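Local atomic coordinates of uncharacterized protein (Magnetospirillum magneticum, PDB entry 3BHW), a protein that probably takes part in a type 1 BREX system, which protects bacteria against double-stranded DNA phage by blocking replication of the phage DNA. Residues A[21-25]-A[46-50]; A[38-43]-A[57-61]. All coordinates share one frame. Numbering follows the deposited sequence.

Contact 1: A[21-25]-A[46-50]; sequences ESRII and NVLQR
Segment 21-25 is one helical turn, with Ile25 N hydrogen-bonded to Glu21 O (3.1 Å). In loop 46-50, Asn46 leaves the preceding helix with positive phi (phi/psi 60°/48°) and starts a type I beta turn to Gln49, closed by Gln49 N to Asn46 O at 2.9 Å. The t rotamer of Asn46 carries its amide to the backbone of Arg50: OD1 accepts from Arg50 N (3.0 Å) and ND2 donates to Arg50 O (2.9 Å). Val47 points toward the helix; Leu48 starts sideways, but its end reaches in. The nearest CA pair is Glu21 and Leu48 (6.0 Å). Leu48, Ile24 and Ile25 are mt rotamers; Leu48 CD2 lies 3.8 Å from Ile24 CG2 and 4.3 Å from Ile25 CG1. Ile24 CG2 meets Val47 CG2 at 4.0 Å, and Ile24 CD1 lies 3.4 Å from Val47 O. Glu21 bends at chi2 (91°), Arg50 is mm, and Glu21 OE2 forms a long salt bridge with Arg50 NH1 (3.6 Å). The loop after helix 35-43 folds back onto helix 19-31 through a small apolar patch near the surface, beside a salt bridge. Helix 57-67 packs beside it, with Met63 against Glu21 and Ile25, while Ser22 and Arg23 face helix 83-97.

Contact 2: A[38-43]-A[57-61]; sequences WRHAIE and KRQSS
One carboxylate serves two basic side chains here, and the two like charges lie close together. Lys57 NZ donates to Glu43 OE1 at 2.7 Å, a salt bridge between the segments. Arg39 NH2 reaches the same oxygen, Glu43 OE1, at 2.8 Å, and Arg39 NE makes a weak hydrogen bond to Glu43 OE2 at 3.0 Å. Arg39 NH2 and Lys57 NZ lie 3.3 Å apart, two donors with no hydrogen bond between them. Glu43 OE1 is less surely placed, so both distances to it are less firm. Arg39 is mtp over chi1 to chi3, Glu43 is mt, and Lys57 begins mtt. Both segments are helical. Their axes approach to 10.7 Å and cross at 124°, with Glu43 and Lys57 the nearest CA pair at 7.0 Å. This is a helix-helix crossing in the all-helical BrxA fold, whose family belongs to the HTH clan. Away from the charges, Trp38 (chi1 151°, chi2 -106°) turns its ring edge to helix 57-67. Trp38 CZ2 lies 3.5 Å from Ser60 O and 4.2 Å from Ser60 CB. Ile42 is pt, which places its CD1 3.5 Å from Ser60 OG. Both serine hydroxyls donate back to the helix backbone: Ser60 OG to Lys57 O at 2.9 Å, and Ser61 OG to Lys57 O at 2.7 Å. Trp38 also makes a cation-pi contact with Arg64 and packs on Ile25 and Leu28 of helix 19-31.

Helix 19-31 leads into helix 35-43, then a loop (51-55 not modelled), then helix 57-67. Contact 1 closes the span from the first helix to the loop at 46-50. Contact 2 closes the shorter span from the second helix to the start of the third. The segments alternate along the chain, so the closures cross. Their centres lie about 9 Å apart. A probable hydrogen bond from Val47 N to Ala41 O (3.0 Å) links the loop to the last turn of helix 35-43. Ile25 CG1 packs 3.7 Å from Trp38 CH2, and Leu48 CD1 4.1 Å from Ser60 CB. The contacts join three successive helices and the modelled start of the loop between the second and third.

Contact 1: A[21-25]-A[46-50]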
# COMPACT_ATOMS: atom_id res chain seq x y z
N GLU A 21 -3.34 10.02 -8.34
CA GLU A 21 -3.83 9.05 -9.30
C GLU A 21 -4.87 8.14 -8.66
O GLU A 21 -5.85 7.76 -9.28
CB GLU A 21 -2.71 8.18 -9.82
CG GLU A 21 -1.82 8.88 -10.83
CD GLU A 21 -0.64 9.56 -10.19
OE1 GLU A 21 -0.69 9.87 -8.95
OE2 GLU A 21 0.34 9.81 -10.94
N SER A 22 -4.64 7.79 -7.40
CA SER A 22 -5.52 6.85 -6.74
C SER A 22 -6.91 7.49 -6.55
O SER A 22 -7.92 6.80 -6.57
CB SER A 22 -4.95 6.41 -5.37
OG SER A 22 -3.95 5.40 -5.55
N ARG A 23 -6.94 8.81 -6.33
CA ARG A 23 -8.21 9.53 -6.17
C ARG A 23 -9.04 9.45 -7.43
O ARG A 23 -10.26 9.38 -7.38
CB ARG A 23 -7.97 10.99 -5.88
CG ARG A 23 -7.28 11.30 -4.51
CD ARG A 23 -7.70 12.69 -4.11
NE ARG A 23 -7.04 13.26 -2.93
CZ ARG A 23 -7.60 13.33 -1.72
NH1 ARG A 23 -8.78 12.76 -1.50
NH2 ARG A 23 -6.99 13.94 -0.70
N ILE A 24 -8.36 9.47 -8.57
CA ILE A 24 -9.06 9.49 -9.85
C ILE A 24 -9.63 8.09 -10.07
O ILE A 24 -10.78 7.95 -10.49
CB ILE A 24 -8.16 9.91 -11.05
CG1 ILE A 24 -7.84 11.41 -10.95
CG2 ILE A 24 -8.89 9.63 -12.36
CD1 ILE A 24 -6.60 11.84 -11.68
N ILE A 25 -8.87 7.08 -9.68
CA ILE A 25 -9.28 5.69 -9.87
C ILE A 25 -10.44 5.38 -8.94
O ILE A 25 -11.43 4.74 -9.34
CB ILE A 25 -8.07 4.70 -9.73
CG1 ILE A 25 -7.12 4.82 -10.94
CG2 ILE A 25 -8.53 3.24 -9.61
CD1 ILE A 25 -5.66 4.49 -10.66
N ASN A 46 -7.13 9.16 -21.08
CA ASN A 46 -5.97 9.65 -20.33
C ASN A 46 -6.34 10.41 -19.05
O ASN A 46 -5.77 11.48 -18.75
CB ASN A 46 -5.06 10.51 -21.22
CG ASN A 46 -3.68 10.75 -20.60
OD1 ASN A 46 -3.18 9.94 -19.81
ND2 ASN A 46 -3.10 11.89 -20.93
N VAL A 47 -7.23 9.80 -18.26
CA VAL A 47 -7.71 10.43 -17.01
C VAL A 47 -6.62 10.65 -15.98
O VAL A 47 -6.79 11.48 -15.07
CB VAL A 47 -8.94 9.68 -16.41
CG1 VAL A 47 -10.14 9.81 -17.35
CG2 VAL A 47 -8.61 8.22 -16.13
N LEU A 48 -5.48 9.96 -16.10
CA LEU A 48 -4.38 10.19 -15.14
C LEU A 48 -3.44 11.32 -15.61
O LEU A 48 -2.58 11.76 -14.86
CB LEU A 48 -3.62 8.90 -14.79
CG LEU A 48 -4.46 7.73 -14.28
CD1 LEU A 48 -3.54 6.66 -13.77
CD2 LEU A 48 -5.45 8.13 -13.19
N GLN A 49 -3.66 11.80 -16.84
CA GLN A 49 -2.92 12.94 -17.40
C GLN A 49 -1.45 12.59 -17.62
O GLN A 49 -0.57 13.37 -17.31
CB GLN A 49 -3.05 14.21 -16.53
CG GLN A 49 -4.51 14.63 -16.26
CD GLN A 49 -5.33 14.72 -17.55
OE1 GLN A 49 -4.81 15.08 -18.62
NE2 GLN A 49 -6.62 14.39 -17.46
N ARG A 50 -1.20 11.40 -18.15
CA ARG A 50 0.16 11.00 -18.49
C ARG A 50 0.61 11.86 -19.66
O ARG A 50 -0.19 12.11 -20.58
CB ARG A 50 0.22 9.52 -18.87
CG ARG A 50 0.15 8.55 -17.68
CD ARG A 50 1.51 8.33 -17.06
NE ARG A 50 1.45 7.38 -15.94
CZ ARG A 50 1.16 7.72 -14.69
NH1 ARG A 50 0.92 9.00 -14.37
NH2 ARG A 50 1.11 6.79 -13.75

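Contact 2: A[38-43]-A[57-61]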
# COMPACT_ATOMS: atom_id res chain seq x y z
N TRP A 38 -13.17 1.12 -18.42
CA TRP A 38 -12.08 1.38 -17.47
C TRP A 38 -10.80 1.56 -18.21
O TRP A 38 -10.10 2.57 -18.04
CB TRP A 38 -11.92 0.26 -16.43
CG TRP A 38 -10.49 0.08 -15.91
CD1 TRP A 38 -9.64 -0.93 -16.23
CD2 TRP A 38 -9.78 0.92 -14.97
NE1 TRP A 38 -8.45 -0.79 -15.55
CE2 TRP A 38 -8.51 0.33 -14.78
CE3 TRP A 38 -10.11 2.07 -14.25
CZ2 TRP A 38 -7.54 0.89 -13.93
CZ3 TRP A 38 -9.15 2.63 -13.41
CH2 TRP A 38 -7.88 2.03 -13.26
N ARG A 39 -10.52 0.62 -19.10
CA ARG A 39 -9.30 0.68 -19.96
C ARG A 39 -9.28 1.86 -20.92
O ARG A 39 -8.24 2.51 -21.11
CB ARG A 39 -9.06 -0.62 -20.72
CG ARG A 39 -8.64 -1.79 -19.84
CD ARG A 39 -7.98 -2.92 -20.66
NE ARG A 39 -6.91 -2.41 -21.53
CZ ARG A 39 -6.37 -3.07 -22.55
NH1 ARG A 39 -6.74 -4.32 -22.85
NH2 ARG A 39 -5.43 -2.48 -23.28
N HIS A 40 -10.41 2.14 -21.55
CA HIS A 40 -10.54 3.35 -22.36
C HIS A 40 -10.23 4.63 -21.56
O HIS A 40 -9.46 5.46 -22.05
CB HIS A 40 -11.91 3.44 -23.02
CG HIS A 40 -12.06 4.64 -23.90
ND1 HIS A 40 -11.77 4.62 -25.23
CD2 HIS A 40 -12.43 5.91 -23.62
CE1 HIS A 40 -11.95 5.81 -25.75
NE2 HIS A 40 -12.41 6.61 -24.80
N ALA A 41 -10.84 4.79 -20.36
CA ALA A 41 -10.61 5.99 -19.51
C ALA A 41 -9.12 6.20 -19.15
O ALA A 41 -8.59 7.33 -19.13
CB ALA A 41 -11.46 5.85 -18.22
N ILE A 42 -8.43 5.10 -18.87
CA ILE A 42 -7.02 5.18 -18.50
C ILE A 42 -6.14 5.43 -19.73
O ILE A 42 -5.31 6.33 -19.75
CB ILE A 42 -6.55 3.90 -17.68
CG1 ILE A 42 -6.44 2.65 -18.58
CG2 ILE A 42 -7.50 3.66 -16.54
CD1 ILE A 42 -6.00 1.30 -17.89
N GLU A 43 -6.34 4.61 -20.74
CA GLU A 43 -5.42 4.49 -21.85
C GLU A 43 -5.65 5.48 -22.99
O GLU A 43 -4.71 5.82 -23.69
CB GLU A 43 -5.49 3.08 -22.44
CG GLU A 43 -5.16 1.96 -21.49
CD GLU A 43 -5.38 0.59 -22.09
OE1 GLU A 43 -4.48 -0.25 -21.95
OE2 GLU A 43 -6.45 0.33 -22.68
N LYS A 57 -0.13 1.27 -18.25
CA LYS A 57 -1.28 0.40 -17.99
C LYS A 57 -1.12 -0.43 -16.72
O LYS A 57 -2.08 -0.62 -15.99
CB LYS A 57 -1.52 -0.54 -19.18
CG LYS A 57 -1.74 0.18 -20.51
CD LYS A 57 -1.99 -0.80 -21.64
CE LYS A 57 -1.75 -0.16 -23.01
NZ LYS A 57 -2.79 -0.67 -23.95
N ARG A 58 0.08 -0.97 -16.51
CA ARG A 58 0.34 -1.85 -15.37
C ARG A 58 0.19 -1.14 -14.03
O ARG A 58 -0.41 -1.67 -13.07
CB ARG A 58 1.74 -2.46 -15.50
CG ARG A 58 1.77 -3.68 -16.43
CD ARG A 58 3.19 -4.14 -16.71
NE ARG A 58 3.88 -4.49 -15.46
CZ ARG A 58 4.82 -3.75 -14.89
NH1 ARG A 58 5.37 -4.15 -13.75
NH2 ARG A 58 5.23 -2.61 -15.44
N GLN A 59 0.73 0.07 -13.96
CA GLN A 59 0.67 0.86 -12.74
C GLN A 59 -0.80 1.14 -12.38
O GLN A 59 -1.20 0.94 -11.25
CB GLN A 59 1.47 2.14 -12.96
CG GLN A 59 1.80 2.99 -11.74
CD GLN A 59 2.35 4.36 -12.17
OE1 GLN A 59 1.92 5.38 -11.65
NE2 GLN A 59 3.24 4.39 -13.16
N SER A 60 -1.60 1.57 -13.36
CA SER A 60 -3.02 1.83 -13.08
C SER A 60 -3.78 0.57 -12.69
O SER A 60 -4.72 0.62 -11.88
CB SER A 60 -3.71 2.54 -14.25
OG SER A 60 -3.50 1.81 -15.44
N SER A 61 -3.40 -0.57 -13.25
CA SER A 61 -4.02 -1.83 -12.87
C SER A 61 -3.73 -2.09 -11.41
O SER A 61 -4.62 -2.42 -10.64
CB SER A 61 -3.50 -2.96 -13.73
OG SER A 61 -3.65 -2.59 -15.08